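PDB 3UTK: lipoprotein outS from Dickeya dadantii, which serves as the pilotin of the type II secretion system, a lipoprotein that interacts with the secretin OutD and is required for export of pectate lyases and cellulases. Local coordinates for residues 54-59 / 103-108; 61-66 / 124-129. All blocks are in the same frame, centred on the assembly; numbering follows the deposited sequence.

How the contacts relate
Contact 1 and contact 2 lie in one compact all-helical chain, their centres about 14 Å apart and each about 10 Å from the centre of the molecule. Along the sequence their segments alternate: 54-59 on helix 40-60, then 61-66 in the loop that follows, then 103-108, the last part of helix 94-106 and the turn that follows, and last 124-129 on helix 123-131. The C-terminal part of helix 40-60 and its exit loop pack against two separate later helices, 94-106 and 123-131. The contacts also meet directly, through a probable hydrogen bond from Arg63 N to Leu57 O (3.0 Å) and through Ser54, which packs on Phe125 and Met129, so the two form one continuous patch of packing round the end of helix 40-60.

Contact 1: 54-59 / 103-108; sequences SKYLRV and GLLKDG
Tyr56 reaches from helix 40-60 to Leu104 and Leu105 on helix 94-106, a helix-to-helix contact within the pilotin's fold of perpendicular alpha-helical hairpins. It is a small interface: 130 Å² is buried in total, and Tyr56 supplies more than half of it. Tyr56 CA and Leu104 CA, the nearest such pair, are 7.8 Å apart, and the tyrosine ring fills the space between the helices at that point. Its chi1 of -172° sets CG opposite the backbone N and carries the ring out from its helix toward the other one. Two leucines meet it obliquely near CD2 and CE2, Leu104 CB from one side of the ring plane and Leu105 CD2 from the other. Leu104 CB lies 3.9 Å from ring atom CD2 of Tyr56, while Leu104 CD1 rests 4.0 Å from Tyr56 CB, at the base of the side chain. Leu105 leaves its backbone alongside rather than straight at the tyrosine, and its far end closes the distance, CD2 lying 3.8 Å from Tyr56 CE2. The direct contact between the two segments is apolar. On the helix 111-121 side the buried tyrosine also touches Gln114 and Cys115, placing it among three helices. Its polar end is served by a water that sits 2.6 Å from Tyr56 OH and would donate only a weak, long bond of 3.4 Å to Leu104 O.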
loop_
_atom_site.group_PDB
_atom_site.type_symbol
_atom_site.label_atom_id
_atom_site.label_comp_id
_atom_site.label_asym_id
_atom_site.label_seq_id
_atom_site.Cartn_x
_atom_site.Cartn_y
_atom_site.Cartn_z
ATOM N N SER A 54 1.731 0.768 -3.407
ATOM C CA SER A 54 0.888 1.617 -4.227
ATOM C C SER A 54 1.499 2.997 -4.474
ATOM O O SER A 54 1.457 3.482 -5.589
ATOM C CB SER A 54 -0.501 1.763 -3.607
ATOM O OG SER A 54 -1.147 0.504 -3.545
ATOM N N LYS A 55 2.032 3.645 -3.435
ATOM C CA LYS A 55 2.682 4.944 -3.630
ATOM C C LYS A 55 3.913 4.781 -4.532
ATOM O O LYS A 55 4.198 5.632 -5.367
ATOM C CB LYS A 55 3.067 5.586 -2.289
ATOM C CG LYS A 55 3.719 6.962 -2.432
ATOM C CD LYS A 55 3.956 7.646 -1.091
ATOM C CE LYS A 55 4.504 9.054 -1.297
ATOM N NZ LYS A 55 4.428 9.873 -0.055
ATOM N N TYR A 56 4.648 3.690 -4.348
ATOM C CA TYR A 56 5.798 3.405 -5.205
ATOM C C TYR A 56 5.375 3.336 -6.680
ATOM O O TYR A 56 6.046 3.871 -7.562
ATOM C CB TYR A 56 6.508 2.112 -4.759
ATOM C CG TYR A 56 7.817 1.853 -5.469
ATOM C CD1 TYR A 56 7.843 1.311 -6.749
ATOM C CD2 TYR A 56 9.030 2.132 -4.848
ATOM C CE1 TYR A 56 9.046 1.075 -7.397
ATOM C CE2 TYR A 56 10.233 1.898 -5.491
ATOM C CZ TYR A 56 10.236 1.373 -6.758
ATOM O OH TYR A 56 11.437 1.151 -7.394
ATOM N N LEU A 57 4.237 2.712 -6.951
ATOM C CA LEU A 57 3.778 2.620 -8.329
ATOM C C LEU A 57 3.432 4.010 -8.856
ATOM O O LEU A 57 3.817 4.370 -9.963
ATOM C CB LEU A 57 2.568 1.692 -8.463
ATOM C CG LEU A 57 2.818 0.180 -8.393
ATOM C CD1 LEU A 57 1.500 -0.615 -8.384
ATOM C CD2 LEU A 57 3.699 -0.293 -9.555
ATOM N N ARG A 58 2.707 4.789 -8.063
ATOM C CA ARG A 58 2.286 6.107 -8.531
ATOM C C ARG A 58 3.490 7.011 -8.786
ATOM O O ARG A 58 3.576 7.665 -9.824
ATOM C CB ARG A 58 1.329 6.782 -7.534
ATOM C CG ARG A 58 0.676 8.062 -8.078
ATOM C CD ARG A 58 -0.106 8.797 -6.996
ATOM N NE ARG A 58 0.789 9.439 -6.043
ATOM C CZ ARG A 58 0.747 9.265 -4.727
ATOM N NH1 ARG A 58 -0.160 8.462 -4.186
ATOM N NH2 ARG A 58 1.622 9.897 -3.951
ATOM N N VAL A 59 4.416 7.056 -7.833
ATOM C CA VAL A 59 5.501 8.028 -7.889
ATOM C C VAL A 59 6.694 7.558 -8.725
ATOM O O VAL A 59 7.222 8.320 -9.544
ATOM C CB VAL A 59 5.968 8.436 -6.472
ATOM C CG1 VAL A 59 7.156 9.395 -6.550
ATOM C CG2 VAL A 59 4.807 9.058 -5.695
ATOM N N GLY A 103 11.791 3.111 2.622
ATOM C CA GLY A 103 12.629 1.922 2.658
ATOM C C GLY A 103 12.776 1.281 1.285
ATOM O O GLY A 103 13.870 0.853 0.897
ATOM N N LEU A 104 11.667 1.213 0.547
ATOM C CA LEU A 104 11.676 0.674 -0.816
ATOM C C LEU A 104 12.665 1.432 -1.699
ATOM O O LEU A 104 13.452 0.824 -2.435
ATOM C CB LEU A 104 10.269 0.741 -1.441
ATOM C CG LEU A 104 9.190 -0.265 -1.006
ATOM C CD1 LEU A 104 7.806 0.128 -1.532
ATOM C CD2 LEU A 104 9.528 -1.671 -1.457
ATOM N N LEU A 105 12.619 2.762 -1.633
ATOM C CA LEU A 105 13.497 3.587 -2.464
ATOM C C LEU A 105 14.969 3.237 -2.268
ATOM O O LEU A 105 15.770 3.334 -3.202
ATOM C CB LEU A 105 13.280 5.076 -2.185
ATOM C CG LEU A 105 11.849 5.598 -2.339
ATOM C CD1 LEU A 105 11.822 7.115 -2.251
ATOM C CD2 LEU A 105 11.226 5.123 -3.648
ATOM N N LYS A 106 15.316 2.823 -1.057
ATOM C CA LYS A 106 16.720 2.606 -0.702
ATOM C C LYS A 106 17.151 1.140 -0.605
ATOM O O LYS A 106 18.302 0.854 -0.270
ATOM C CB LYS A 106 17.025 3.330 0.614
ATOM C CG LYS A 106 16.929 4.835 0.495
ATOM C CD LYS A 106 17.284 5.521 1.803
ATOM C CE LYS A 106 17.441 7.019 1.597
ATOM N NZ LYS A 106 18.429 7.317 0.515
ATOM N N ASP A 107 16.251 0.212 -0.921
ATOM C CA ASP A 107 16.491 -1.200 -0.608
ATOM C C ASP A 107 17.379 -1.955 -1.614
ATOM O O ASP A 107 17.694 -3.133 -1.429
ATOM C CB ASP A 107 15.171 -1.948 -0.278
ATOM C CG ASP A 107 14.343 -2.321 -1.512
ATOM O OD1 ASP A 107 14.877 -2.368 -2.636
ATOM O OD2 ASP A 107 13.127 -2.603 -1.342
ATOM N N GLY A 108 17.805 -1.262 -2.663
ATOM C CA GLY A 108 18.723 -1.849 -3.621
ATOM C C GLY A 108 18.101 -2.550 -4.820
ATOM O O GLY A 108 18.825 -3.020 -5.688
HETATM O O HOH W 1 13.514 0.619 -5.837
#

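Contact 2: 61-66 / 124-129; sequences CERSDL and PFLDAM
Leu126 points from helix 123-131 at the loop 61-66 and divides its two methyl groups between Arg63 and Leu66. Its CD1 lies 3.6 Å from Arg63 NH2 and 3.7 Å from Arg63 NH1, approaching the guanidinium obliquely near its outer nitrogens. The other methyl, CD2, touches both branches of Leu66, with Leu66 CD1 at 3.9 Å; these two leucine side chains cross at about a right angle. Met129 adds a looser contact, its SD 4.3 Å from Leu66 CD2.

The loop links helices 40-60 and 69-82 and packs here on the last helix, 123-131, whose Met129 also touches Thr75 of helix 69-82. Arg63 centres an inverse gamma turn and also begins a type I beta turn that ends at Leu66. The arginine chain is bent at chi2 (-69°) and chi3 (-56°), which curls the guanidinium round to Asp65. The result is a side-on, two-nitrogen salt bridge: hydrogen bonds run from Arg63 NE to Asp65 OD1 (3.0 Å) and from Arg63 NH2 to Asp65 OD2 (2.9 Å), both nearly straight at 169°. Each oxygen uses its syn lone pair and lies close to the guanidinium plane, so the two groups are nearly coplanar. The remaining nitrogen, NH1, bonds to Asn119 OD1 on helix 111-121, and Cys61 in the loop forms a disulfide with Cys115 of that helix.

With all three guanidinium nitrogens bonded to Asp65 or Asn119, the charged group is fixed in orientation yet meets helix 123-131 through a leucine methyl, so cohesion across the segments is van der Waals rather than polar.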
loop_
_atom_site.group_PDB
_atom_site.type_symbol
_atom_site.label_atom_id
_atom_site.label_comp_id
_atom_site.label_asym_id
_atom_site.label_seq_id
_atom_site.Cartn_x
_atom_site.Cartn_y
_atom_site.Cartn_z
ATOM N N CYS A 61 6.802 4.654 -10.675
ATOM C CA CYS A 61 6.454 3.880 -11.869
ATOM C C CYS A 61 5.476 4.621 -12.773
ATOM O O CYS A 61 4.918 4.049 -13.722
ATOM C CB CYS A 61 5.874 2.524 -11.451
ATOM S SG CYS A 61 6.974 1.569 -10.337
ATOM N N GLU A 62 5.307 5.904 -12.488
ATOM C CA GLU A 62 4.447 6.802 -13.268
ATOM C C GLU A 62 3.037 6.256 -13.447
ATOM O O GLU A 62 2.408 6.510 -14.472
ATOM C CB GLU A 62 5.044 7.068 -14.655
ATOM C CG GLU A 62 6.505 7.443 -14.647
ATOM C CD GLU A 62 6.752 8.740 -13.933
ATOM O OE1 GLU A 62 5.767 9.462 -13.673
ATOM O OE2 GLU A 62 7.926 9.038 -13.630
ATOM N N ARG A 63 2.558 5.488 -12.472
ATOM C CA ARG A 63 1.171 5.020 -12.489
ATOM C C ARG A 63 0.252 6.165 -12.066
ATOM O O ARG A 63 -0.289 6.192 -10.953
ATOM C CB ARG A 63 0.982 3.785 -11.595
ATOM C CG ARG A 63 1.585 2.495 -12.141
ATOM C CD ARG A 63 0.833 1.962 -13.382
ATOM N NE ARG A 63 -0.607 1.747 -13.176
ATOM C CZ ARG A 63 -1.164 0.589 -12.828
ATOM N NH1 ARG A 63 -0.410 -0.482 -12.606
ATOM N NH2 ARG A 63 -2.485 0.499 -12.679
ATOM N N SER A 64 0.107 7.131 -12.963
ATOM C CA SER A 64 -0.649 8.333 -12.661
ATOM C C SER A 64 -2.156 8.113 -12.659
ATOM O O SER A 64 -2.916 9.055 -12.419
ATOM C CB SER A 64 -0.284 9.435 -13.641
ATOM O OG SER A 64 -0.608 9.042 -14.960
ATOM N N ASP A 65 -2.579 6.878 -12.930
ATOM C CA ASP A 65 -3.985 6.498 -12.805
ATOM C C ASP A 65 -4.348 6.226 -11.348
ATOM O O ASP A 65 -5.523 6.123 -10.996
ATOM C CB ASP A 65 -4.322 5.283 -13.688
ATOM C CG ASP A 65 -3.401 4.083 -13.439
ATOM O OD1 ASP A 65 -2.162 4.261 -13.337
ATOM O OD2 ASP A 65 -3.930 2.955 -13.359
ATOM N N LEU A 66 -3.335 6.116 -10.497
ATOM C CA LEU A 66 -3.569 5.868 -9.078
ATOM C C LEU A 66 -3.775 7.177 -8.323
ATOM O O LEU A 66 -3.219 8.214 -8.702
ATOM C CB LEU A 66 -2.410 5.052 -8.472
ATOM C CG LEU A 66 -2.136 3.708 -9.144
ATOM C CD1 LEU A 66 -1.099 2.938 -8.356
ATOM C CD2 LEU A 66 -3.406 2.876 -9.263
ATOM N N PRO A 124 -5.231 -6.907 -7.542
ATOM C CA PRO A 124 -6.392 -6.946 -6.640
ATOM C C PRO A 124 -6.535 -5.696 -5.760
ATOM O O PRO A 124 -7.656 -5.229 -5.522
ATOM C CB PRO A 124 -6.128 -8.193 -5.783
ATOM C CG PRO A 124 -5.266 -9.061 -6.653
ATOM C CD PRO A 124 -4.382 -8.104 -7.399
ATOM N N PHE A 125 -5.421 -5.151 -5.287
ATOM C CA PHE A 125 -5.496 -3.962 -4.448
ATOM C C PHE A 125 -5.826 -2.728 -5.291
ATOM O O PHE A 125 -6.616 -1.886 -4.876
ATOM C CB PHE A 125 -4.206 -3.762 -3.652
ATOM C CG PHE A 125 -4.316 -2.724 -2.572
ATOM C CD1 PHE A 125 -5.145 -2.921 -1.484
ATOM C CD2 PHE A 125 -3.590 -1.545 -2.652
ATOM C CE1 PHE A 125 -5.241 -1.958 -0.486
ATOM C CE2 PHE A 125 -3.682 -0.583 -1.663
ATOM C CZ PHE A 125 -4.508 -0.787 -0.580
ATOM N N LEU A 126 -5.229 -2.624 -6.480
ATOM C CA LEU A 126 -5.541 -1.498 -7.357
ATOM C C LEU A 126 -7.014 -1.537 -7.789
ATOM O O LEU A 126 -7.656 -0.496 -7.928
ATOM C CB LEU A 126 -4.613 -1.454 -8.577
ATOM C CG LEU A 126 -3.111 -1.488 -8.274
ATOM C CD1 LEU A 126 -2.297 -1.332 -9.549
ATOM C CD2 LEU A 126 -2.704 -0.442 -7.244
ATOM N N ASP A 127 -7.546 -2.737 -7.996
ATOM C CA ASP A 127 -8.971 -2.883 -8.320
ATOM C C ASP A 127 -9.863 -2.343 -7.195
ATOM O O ASP A 127 -10.880 -1.679 -7.444
ATOM C CB ASP A 127 -9.317 -4.348 -8.586
ATOM C CG ASP A 127 -8.946 -4.797 -9.989
ATOM O OD1 ASP A 127 -8.463 -3.965 -10.786
ATOM O OD2 ASP A 127 -9.157 -5.990 -10.299
ATOM N N ALA A 128 -9.476 -2.637 -5.959
ATOM C CA ALA A 128 -10.210 -2.179 -4.781
ATOM C C ALA A 128 -10.217 -0.657 -4.703
ATOM O O ALA A 128 -11.158 -0.039 -4.202
ATOM C CB ALA A 128 -9.596 -2.769 -3.521
ATOM N N MET A 129 -9.151 -0.054 -5.204
ATOM C CA MET A 129 -9.005 1.389 -5.173
ATOM C C MET A 129 -10.030 2.119 -6.027
ATOM O O MET A 129 -10.382 3.255 -5.739
ATOM C CB MET A 129 -7.611 1.755 -5.654
ATOM C CG MET A 129 -6.826 2.560 -4.689
ATOM S SD MET A 129 -5.156 2.644 -5.333
ATOM C CE MET A 129 -4.319 1.452 -4.291
#